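Local structure of protein - conserved hypothetical (Bacillus anthracis, 4LES) at residues A[76-81]-A[195-200]; A[85-90]-A[115-120]; A[94-99]-A[153-158]. The protein is of unknown function but has a compact beta-sandwich core, in which a four-stranded antiparallel sheet packs on a three-stranded one. One frame throughout, in Å; residues are numbered along the deposited sequence.

Interaction 1. Residues A[76-81]-A[195-200]; sequences KDFHTP and VVVNNE. With EOH (ethanol), chain D.
Two sheets of a beta sandwich meet here, strand 69-79 of the four-stranded sheet facing strand 193-197 of the three-stranded one; no direct hydrogen bond joins residues 76-81 to 195-200. Phe78 and Val197 make the apolar contact: Val197 CG1 reaches Phe78 CB at 4.1 Å, while its other methyl, CG2, lies over one face of the Phe78 ring, displaced toward the rim. CG1 stands anti to the Val197 backbone N (chi1 176°), which splits the branches between the CB and the ring. Beyond the strand ends, the methyl CG2 of Thr80 sits 3.7 Å from Asn198 ND2. That amide is already engaged, donating to Glu200 OE2 at 2.9 Å almost in its own plane, a side-chain bond across the turn. The turn is closed by Glu200 N bonding to Val197 O at 2.8 Å. A water bridges the rim, donating to His79 O, which also bonds the Tyr201 hydroxyl, and to Glu200 OE1. On the outer face of strand 69-79, the carboxylate of Asp77 lies close to a bound ethanol. Tyr201 also meets the Phe78 ring, strand 83-96 pairs with 69-79, and Pro133, just before strand 135-139, touches Thr80 and Asn198.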
loop_
_atom_site.group_PDB
_atom_site.type_symbol
_atom_site.label_atom_id
_atom_site.label_comp_id
_atom_site.label_asym_id
_atom_site.label_seq_id
_atom_site.Cartn_x
_atom_site.Cartn_y
_atom_site.Cartn_z
ATOM N N LYS A 76 -1.781 -2.730 12.209
ATOM C CA LYS A 76 -1.094 -3.901 12.750
ATOM C C LYS A 76 0.329 -3.995 12.253
ATOM O O LYS A 76 0.609 -3.625 11.116
ATOM C CB LYS A 76 -1.821 -5.188 12.367
ATOM C CG LYS A 76 -3.219 -5.226 12.930
ATOM C CD LYS A 76 -3.934 -6.552 12.741
ATOM C CE LYS A 76 -5.398 -6.361 13.148
ATOM N NZ LYS A 76 -6.124 -7.645 13.058
ATOM N N ASP A 77 1.208 -4.502 13.112
ATOM C CA ASP A 77 2.618 -4.669 12.813
ATOM C C ASP A 77 2.860 -6.190 12.668
ATOM O O ASP A 77 2.344 -6.985 13.447
ATOM C CB ASP A 77 3.434 -4.015 13.944
ATOM C CG ASP A 77 4.917 -3.861 13.622
ATOM O OD1 ASP A 77 5.373 -4.352 12.558
ATOM O OD2 ASP A 77 5.625 -3.237 14.458
ATOM N N PHE A 78 3.596 -6.577 11.628
ATOM C CA PHE A 78 3.853 -7.948 11.308
ATOM C C PHE A 78 5.340 -8.160 11.286
ATOM O O PHE A 78 6.080 -7.483 10.566
ATOM C CB PHE A 78 3.281 -8.282 9.951
ATOM C CG PHE A 78 1.819 -8.017 9.832
ATOM C CD1 PHE A 78 1.357 -6.774 9.440
ATOM C CD2 PHE A 78 0.908 -9.000 10.096
ATOM C CE1 PHE A 78 0.005 -6.517 9.316
ATOM C CE2 PHE A 78 -0.454 -8.756 9.972
ATOM C CZ PHE A 78 -0.900 -7.503 9.581
ATOM N N HIS A 79 5.773 -9.130 12.069
ATOM C CA HIS A 79 7.163 -9.430 12.202
ATOM C C HIS A 79 7.720 -10.399 11.149
ATOM O O HIS A 79 7.134 -11.446 10.881
ATOM C CB HIS A 79 7.401 -10.017 13.573
ATOM C CG HIS A 79 8.814 -10.368 13.816
ATOM N ND1 HIS A 79 9.758 -9.429 14.170
ATOM C CD2 HIS A 79 9.460 -11.556 13.743
ATOM C CE1 HIS A 79 10.929 -10.029 14.305
ATOM N NE2 HIS A 79 10.769 -11.316 14.059
ATOM N N THR A 80 8.850 -10.016 10.548
ATOM C CA THR A 80 9.570 -10.866 9.601
ATOM C C THR A 80 10.986 -10.855 10.138
ATOM O O THR A 80 11.321 -10.026 10.997
ATOM C CB THR A 80 9.505 -10.368 8.131
ATOM O OG1 THR A 80 10.293 -9.173 7.957
ATOM C CG2 THR A 80 8.081 -10.125 7.719
ATOM N N PRO A 81 11.820 -11.793 9.672
ATOM C CA PRO A 81 13.176 -11.885 10.215
ATOM C C PRO A 81 13.983 -10.588 10.193
ATOM O O PRO A 81 14.634 -10.260 11.176
ATOM C CB PRO A 81 13.838 -12.948 9.322
ATOM C CG PRO A 81 12.697 -13.770 8.790
ATOM C CD PRO A 81 11.559 -12.806 8.627
ATOM N N VAL A 195 -5.026 -8.269 2.938
ATOM C CA VAL A 195 -3.660 -7.795 2.722
ATOM C C VAL A 195 -2.748 -8.942 3.171
ATOM O O VAL A 195 -2.884 -9.443 4.295
ATOM C CB VAL A 195 -3.328 -6.503 3.467
ATOM C CG1 VAL A 195 -1.849 -6.199 3.309
ATOM C CG2 VAL A 195 -4.161 -5.341 2.912
ATOM N N VAL A 196 -1.871 -9.397 2.267
ATOM C CA VAL A 196 -0.941 -10.485 2.580
ATOM C C VAL A 196 0.477 -9.929 2.729
ATOM O O VAL A 196 1.005 -9.241 1.835
ATOM C CB VAL A 196 -0.984 -11.633 1.537
ATOM C CG1 VAL A 196 0.076 -12.681 1.833
ATOM C CG2 VAL A 196 -2.370 -12.266 1.527
ATOM N N VAL A 197 1.082 -10.231 3.871
ATOM C CA VAL A 197 2.402 -9.742 4.178
ATOM C C VAL A 197 3.434 -10.881 4.204
ATOM O O VAL A 197 3.304 -11.871 4.950
ATOM C CB VAL A 197 2.406 -8.963 5.505
ATOM C CG1 VAL A 197 3.818 -8.540 5.880
ATOM C CG2 VAL A 197 1.506 -7.724 5.395
ATOM N N ASN A 198 4.427 -10.721 3.340
ATOM C CA ASN A 198 5.552 -11.632 3.210
ATOM C C ASN A 198 5.103 -13.042 2.905
ATOM O O ASN A 198 5.775 -13.975 3.282
ATOM C CB ASN A 198 6.332 -11.642 4.521
ATOM C CG ASN A 198 7.722 -12.199 4.345
ATOM O OD1 ASN A 198 8.374 -11.944 3.337
ATOM N ND2 ASN A 198 8.177 -12.966 5.309
ATOM N N ASN A 199 3.953 -13.173 2.245
ATOM C CA ASN A 199 3.300 -14.459 1.994
ATOM C C ASN A 199 3.221 -15.280 3.272
ATOM O O ASN A 199 3.256 -16.486 3.234
ATOM C CB ASN A 199 4.036 -15.215 0.887
ATOM C CG ASN A 199 3.816 -14.580 -0.467
ATOM O OD1 ASN A 199 2.677 -14.483 -0.939
ATOM N ND2 ASN A 199 4.895 -14.141 -1.103
ATOM N N GLU A 200 3.105 -14.594 4.395
ATOM C CA GLU A 200 3.166 -15.206 5.716
ATOM C C GLU A 200 1.977 -14.839 6.603
ATOM O O GLU A 200 1.594 -15.618 7.465
ATOM C CB GLU A 200 4.456 -14.706 6.365
ATOM C CG GLU A 200 4.859 -15.372 7.653
ATOM C CD GLU A 200 6.190 -14.858 8.168
ATOM O OE1 GLU A 200 6.677 -15.415 9.157
ATOM O OE2 GLU A 200 6.764 -13.911 7.604
HETATM C C1 EOH D . 8.547 -2.062 16.205
HETATM C C2 EOH D . 9.986 -2.333 16.598
HETATM O O EOH D . 8.303 -2.493 14.859
HETATM O O HOH W 1 8.498 -14.058 10.446
#

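Interaction 2. Residues A[85-90]-A[115-120]. With PO4 (phosphate ion), chain E.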
loop_
_atom_site.group_PDB
_atom_site.type_symbol
_atom_site.label_atom_id
_atom_site.label_comp_id
_atom_site.label_asym_id
_atom_site.label_seq_id
_atom_site.Cartn_x
_atom_site.Cartn_y
_atom_site.Cartn_z
ATOM N N VAL A 85 6.898 -4.987 9.540
ATOM C CA VAL A 85 6.097 -4.300 8.553
ATOM C C VAL A 85 4.779 -3.858 9.160
ATOM O O VAL A 85 4.020 -4.679 9.662
ATOM C CB VAL A 85 5.812 -5.225 7.354
ATOM C CG1 VAL A 85 4.898 -4.532 6.361
ATOM C CG2 VAL A 85 7.116 -5.652 6.689
ATOM N N THR A 86 4.512 -2.562 9.137
ATOM C CA THR A 86 3.269 -2.032 9.673
ATOM C C THR A 86 2.332 -1.730 8.531
ATOM O O THR A 86 2.738 -1.103 7.545
ATOM C CB THR A 86 3.522 -0.742 10.453
ATOM O OG1 THR A 86 4.347 -1.040 11.567
ATOM C CG2 THR A 86 2.209 -0.149 10.969
ATOM N N VAL A 87 1.101 -2.220 8.633
ATOM C CA VAL A 87 0.057 -1.906 7.674
ATOM C C VAL A 87 -0.894 -0.960 8.402
ATOM O O VAL A 87 -1.470 -1.299 9.429
ATOM C CB VAL A 87 -0.674 -3.148 7.162
ATOM C CG1 VAL A 87 -1.757 -2.756 6.168
ATOM C CG2 VAL A 87 0.328 -4.066 6.473
ATOM N N LYS A 88 -1.047 0.243 7.878
ATOM C CA LYS A 88 -1.844 1.226 8.580
ATOM C C LYS A 88 -3.269 1.177 8.155
ATOM O O LYS A 88 -4.141 0.925 8.943
ATOM C CB LYS A 88 -1.256 2.602 8.366
ATOM C CG LYS A 88 0.162 2.705 8.885
ATOM C CD LYS A 88 0.731 4.079 8.574
ATOM C CE LYS A 88 2.093 4.222 9.207
ATOM N NZ LYS A 88 2.747 5.520 8.869
ATOM N N ARG A 89 -3.525 1.392 6.890
ATOM C CA ARG A 89 -4.877 1.347 6.434
ATOM C C ARG A 89 -4.925 1.065 4.970
ATOM O O ARG A 89 -3.905 1.118 4.276
ATOM C CB ARG A 89 -5.572 2.653 6.740
ATOM C CG ARG A 89 -4.838 3.869 6.251
ATOM C CD ARG A 89 -5.611 5.179 6.582
ATOM N NE ARG A 89 -4.950 6.213 5.807
ATOM C CZ ARG A 89 -5.465 7.381 5.417
ATOM N NH1 ARG A 89 -6.700 7.749 5.746
ATOM N NH2 ARG A 89 -4.706 8.189 4.680
ATOM N N VAL A 90 -6.128 0.726 4.517
ATOM C CA VAL A 90 -6.396 0.495 3.112
ATOM C C VAL A 90 -7.461 1.533 2.783
ATOM O O VAL A 90 -8.417 1.678 3.540
ATOM C CB VAL A 90 -6.928 -0.913 2.847
ATOM C CG1 VAL A 90 -7.363 -1.047 1.405
ATOM C CG2 VAL A 90 -5.878 -1.959 3.209
ATOM N N VAL A 115 -2.930 0.803 -0.255
ATOM C CA VAL A 115 -2.515 0.085 0.961
ATOM C C VAL A 115 -1.338 0.889 1.546
ATOM O O VAL A 115 -0.260 0.955 0.951
ATOM C CB VAL A 115 -2.075 -1.366 0.649
ATOM C CG1 VAL A 115 -1.583 -2.067 1.892
ATOM C CG2 VAL A 115 -3.210 -2.171 0.015
ATOM N N GLU A 116 -1.546 1.522 2.686
ATOM C CA GLU A 116 -0.484 2.266 3.372
ATOM C C GLU A 116 0.285 1.319 4.294
ATOM O O GLU A 116 -0.279 0.718 5.194
ATOM C CB GLU A 116 -1.067 3.396 4.208
ATOM C CG GLU A 116 -1.630 4.528 3.377
ATOM C CD GLU A 116 -2.114 5.685 4.232
ATOM O OE1 GLU A 116 -2.394 5.472 5.442
ATOM O OE2 GLU A 116 -2.230 6.805 3.687
ATOM N N ALA A 117 1.576 1.220 4.073
ATOM C CA ALA A 117 2.417 0.324 4.830
ATOM C C ALA A 117 3.786 0.914 5.018
ATOM O O ALA A 117 4.181 1.852 4.323
ATOM C CB ALA A 117 2.549 -0.991 4.073
ATOM N N GLU A 118 4.524 0.360 5.963
ATOM C CA GLU A 118 5.905 0.785 6.172
ATOM C C GLU A 118 6.746 -0.358 6.759
ATOM O O GLU A 118 6.201 -1.272 7.368
ATOM C CB GLU A 118 5.944 2.042 7.028
ATOM C CG GLU A 118 5.324 1.912 8.400
ATOM C CD GLU A 118 5.298 3.254 9.128
ATOM O OE1 GLU A 118 5.064 4.283 8.458
ATOM O OE2 GLU A 118 5.502 3.273 10.359
ATOM N N GLY A 119 8.050 -0.328 6.524
ATOM C CA GLY A 119 8.940 -1.369 7.019
ATOM C C GLY A 119 10.055 -0.766 7.840
ATOM O O GLY A 119 10.588 0.268 7.478
ATOM N N LYS A 120 10.410 -1.432 8.928
ATOM C CA LYS A 120 11.458 -0.997 9.824
ATOM C C LYS A 120 12.524 -2.083 9.879
ATOM O O LYS A 120 12.221 -3.237 10.109
ATOM C CB LYS A 120 10.864 -0.778 11.218
ATOM C CG LYS A 120 11.787 -0.215 12.294
ATOM C CD LYS A 120 10.972 -0.027 13.581
ATOM C CE LYS A 120 11.493 1.061 14.506
ATOM N NZ LYS A 120 12.692 0.668 15.282
HETATM P P PO4 E . -6.945 10.769 3.505
HETATM O O1 PO4 E . -6.551 9.533 2.727
HETATM O O2 PO4 E . -8.222 10.547 4.270
HETATM O O3 PO4 E . -5.847 11.067 4.476
HETATM O O4 PO4 E . -7.132 11.923 2.558
#
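Glu116 OE2 is held by two groups, Arg89 NH2 at 3.0 Å from the adjacent strand and the hydroxyl of Tyr155 from helix 149-158. Its companion OE1 takes Arg89 NE at 2.7 Å, so the guanidinium grips the carboxylate side-on with two nitrogens, one to each oxygen. Both oxygens lie near the guanidinium plane but are approached from above the carboxylate plane, the two flat groups being turned 51° apart. Arg89 CG lies between its backbone N and carbonyl carbon (chi1 52°), and from there the extended chain runs alongside Glu116, pointing the same way. Arg89 NH2 also donates to phosphate O3 at 3.1 Å, and Glu71 pairs with NH1; shared among these anions, the guanidinium is probably fixed in its rotation. Farther along, Lys88 NZ meets Glu118 OE1 at 2.7 Å, again from above the carboxylate. Arg176 lies close to Lys88 NZ and makes a long, weak ion pair with Glu118 OE1, so the glutamate probably offsets part of both charges. On the other face, Val87 CG1 touches Val115 CG1 at 4.3 Å, and Val90 CG2 lies 4.2 Å from Val115 CG2. These valines look toward strand 193-197, while the salt bridges lie on the opposite face, the Arg89-Glu116 pair beside Tyr155. The backbones are antiparallel: Thr86 and Glu118 exchange a reciprocal pair of N-H...O bonds, each 2.8 Å long. Next, Lys88 N binds Glu116 O and Glu116 N binds Arg89 O, which sets two residues against one. With Lys88 at helix-like backbone angles, this is a classic beta bulge, and it lies between two central strands of the four-stranded sheet in the sandwich.

Interaction 3. Residues A[94-99]-A[153-158]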
loop_
_atom_site.group_PDB
_atom_site.type_symbol
_atom_site.label_atom_id
_atom_site.label_comp_id
_atom_site.label_asym_id
_atom_site.label_seq_id
_atom_site.Cartn_x
_atom_site.Cartn_y
_atom_site.Cartn_z
ATOM N N ASP A 94 -11.453 7.702 -5.378
ATOM C CA ASP A 94 -11.704 8.137 -6.771
ATOM C C ASP A 94 -10.517 8.794 -7.480
ATOM O O ASP A 94 -10.554 8.981 -8.683
ATOM C CB ASP A 94 -12.857 9.148 -6.775
ATOM C CG ASP A 94 -12.557 10.399 -5.912
ATOM O OD1 ASP A 94 -11.726 10.326 -4.967
ATOM O OD2 ASP A 94 -13.168 11.457 -6.164
ATOM N N LYS A 95 -9.481 9.177 -6.743
ATOM C CA LYS A 95 -8.330 9.827 -7.358
ATOM C C LYS A 95 -7.133 9.936 -6.414
ATOM O O LYS A 95 -7.258 9.739 -5.190
ATOM C CB LYS A 95 -8.709 11.235 -7.837
ATOM C CG LYS A 95 -9.079 12.170 -6.699
ATOM C CD LYS A 95 -9.421 13.578 -7.161
ATOM C CE LYS A 95 -9.729 14.439 -5.942
ATOM N NZ LYS A 95 -10.030 15.851 -6.290
ATOM N N VAL A 96 -5.971 10.232 -7.008
ATOM C CA VAL A 96 -4.718 10.454 -6.270
ATOM C C VAL A 96 -4.014 11.651 -6.902
ATOM O O VAL A 96 -4.262 11.968 -8.064
ATOM C CB VAL A 96 -3.763 9.215 -6.263
ATOM C CG1 VAL A 96 -4.373 8.057 -5.488
ATOM C CG2 VAL A 96 -3.375 8.797 -7.679
ATOM N N GLY A 97 -3.164 12.322 -6.128
ATOM C CA GLY A 97 -2.390 13.467 -6.627
ATOM C C GLY A 97 -2.676 14.768 -5.903
ATOM O O GLY A 97 -3.387 14.782 -4.893
ATOM N N LYS A 98 -2.080 15.852 -6.409
ATOM C CA LYS A 98 -2.283 17.208 -5.874
ATOM C C LYS A 98 -2.675 18.126 -6.999
ATOM O O LYS A 98 -2.343 17.889 -8.159
ATOM C CB LYS A 98 -1.022 17.813 -5.261
ATOM C CG LYS A 98 -0.443 17.085 -4.073
ATOM C CD LYS A 98 0.472 18.009 -3.294
ATOM C CE LYS A 98 1.606 18.530 -4.145
ATOM N NZ LYS A 98 2.190 19.719 -3.486
ATOM N N GLU A 99 -3.332 19.214 -6.639
ATOM C CA GLU A 99 -3.768 20.193 -7.615
ATOM C C GLU A 99 -2.577 20.811 -8.373
ATOM O O GLU A 99 -2.672 21.074 -9.570
ATOM C CB GLU A 99 -4.569 21.266 -6.906
ATOM C CG GLU A 99 -5.268 22.224 -7.831
ATOM C CD GLU A 99 -6.164 23.180 -7.071
ATOM O OE1 GLU A 99 -6.918 23.934 -7.720
ATOM O OE2 GLU A 99 -6.115 23.168 -5.824
ATOM N N SER A 153 3.262 6.843 -6.937
ATOM C CA SER A 153 4.140 7.997 -6.894
ATOM C C SER A 153 3.333 9.282 -6.673
ATOM O O SER A 153 3.746 10.146 -5.901
ATOM C CB SER A 153 4.964 8.087 -8.179
ATOM O OG SER A 153 5.792 9.231 -8.152
ATOM N N SER A 154 2.185 9.396 -7.345
ATOM C CA SER A 154 1.316 10.571 -7.204
ATOM C C SER A 154 0.766 10.637 -5.800
ATOM O O SER A 154 0.679 11.717 -5.211
ATOM C CB SER A 154 0.149 10.500 -8.173
ATOM O OG SER A 154 0.631 10.229 -9.467
ATOM N N TYR A 155 0.387 9.476 -5.272
ATOM C CA TYR A 155 -0.147 9.397 -3.912
ATOM C C TYR A 155 0.926 9.760 -2.907
ATOM O O TYR A 155 0.634 10.384 -1.897
ATOM C CB TYR A 155 -0.698 8.015 -3.605
ATOM C CG TYR A 155 -1.316 7.921 -2.237
ATOM C CD1 TYR A 155 -2.614 8.349 -2.018
ATOM C CD2 TYR A 155 -0.595 7.436 -1.161
ATOM C CE1 TYR A 155 -3.191 8.264 -0.764
ATOM C CE2 TYR A 155 -1.154 7.358 0.097
ATOM C CZ TYR A 155 -2.460 7.775 0.290
ATOM O OH TYR A 155 -3.028 7.700 1.529
ATOM N N ASP A 156 2.169 9.378 -3.193
ATOM C CA ASP A 156 3.286 9.699 -2.297
ATOM C C ASP A 156 3.558 11.206 -2.252
ATOM O O ASP A 156 3.777 11.751 -1.167
ATOM C CB ASP A 156 4.540 8.919 -2.676
ATOM C CG ASP A 156 4.411 7.416 -2.387
ATOM O OD1 ASP A 156 3.534 7.003 -1.589
ATOM O OD2 ASP A 156 5.205 6.643 -2.957
ATOM N N VAL A 157 3.548 11.870 -3.411
ATOM C CA VAL A 157 3.707 13.332 -3.461
ATOM C C VAL A 157 2.480 13.971 -2.788
ATOM O O VAL A 157 2.605 14.910 -2.005
ATOM C CB VAL A 157 3.873 13.874 -4.902
ATOM C CG1 VAL A 157 3.905 15.403 -4.903
ATOM C CG2 VAL A 157 5.149 13.320 -5.530
ATOM N N GLU A 158 1.300 13.444 -3.083
ATOM C CA GLU A 158 0.088 13.918 -2.451
ATOM C C GLU A 158 0.258 13.977 -0.922
ATOM O O GLU A 158 -0.200 14.921 -0.280
ATOM C CB GLU A 158 -1.077 13.008 -2.811
ATOM C CG GLU A 158 -2.370 13.384 -2.114
ATOM C CD GLU A 158 -3.496 12.438 -2.424
ATOM O OE1 GLU A 158 -3.378 11.640 -3.373
ATOM O OE2 GLU A 158 -4.502 12.502 -1.706
#
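Gly97 and Glu158 form the tight part of this contact, where a corner of the chain following strand 83-96 meets the last turn of helix 149-158. Glu158 OE1 accepts Gly97 N at 2.8 Å in a nearly straight bond (163°), the donor standing above the carboxylate plane. The methylenes of Glu158 lie against the following peptide, with CG 3.3 Å from Gly97 O. The extended side chain, CG anti to its own backbone N (chi1 176°), thus runs along the glycine backbone before its oxygen reaches the N-H. Glu158 OE2 pairs with Arg93, a second partner that probably steadies the carboxylate. Gly97 itself has a positive phi of 119°, a conformation that suits a residue without a side chain. Next to it, Val96 splits its two methyls between the helix residues: CG1 lies 3.9 Å from Tyr155 CD1, the two side chains crossing at about a right angle, and CG2 lies 3.9 Å from Ser154 CB. The other side, partly open to solvent, has no hydrogen bond between the segments and rests on the aliphatic part of Lys98. Its CG still comes within 3.6 Å of Glu158 CA, but beyond a bend the contact thins out to CE crossing Val157 CG1 at 4.0 Å. Around this contact, Val96 also pairs by backbone with Gln104 of strand 102-104 and packs on Phe112 of strand 110-121, while Tyr155 extends onto Val114 and onto Val180 of strand 174-184, seating the helix on the four-stranded sheet.

In the fold
Strand 83-96 carries segments of interactions 2 and 3 and borders the strand 69-79 of interaction 1 in the four-stranded sheet. Interaction 2 uses its first half, and interaction 3 begins near its end. Centres of interactions 1 and 2 lie about 10 Å apart, those of 2 and 3 about 18 Å, and those of 1 and 3 about 26 Å, on opposite sides of the chain's centre. Along the sequence, interaction 1 brackets both others, whose segments alternate. The four-stranded sheet packs one face on the three-stranded sheet, and helix 149-158 lies over part of the other, with Tyr155 linking interactions 2 and 3.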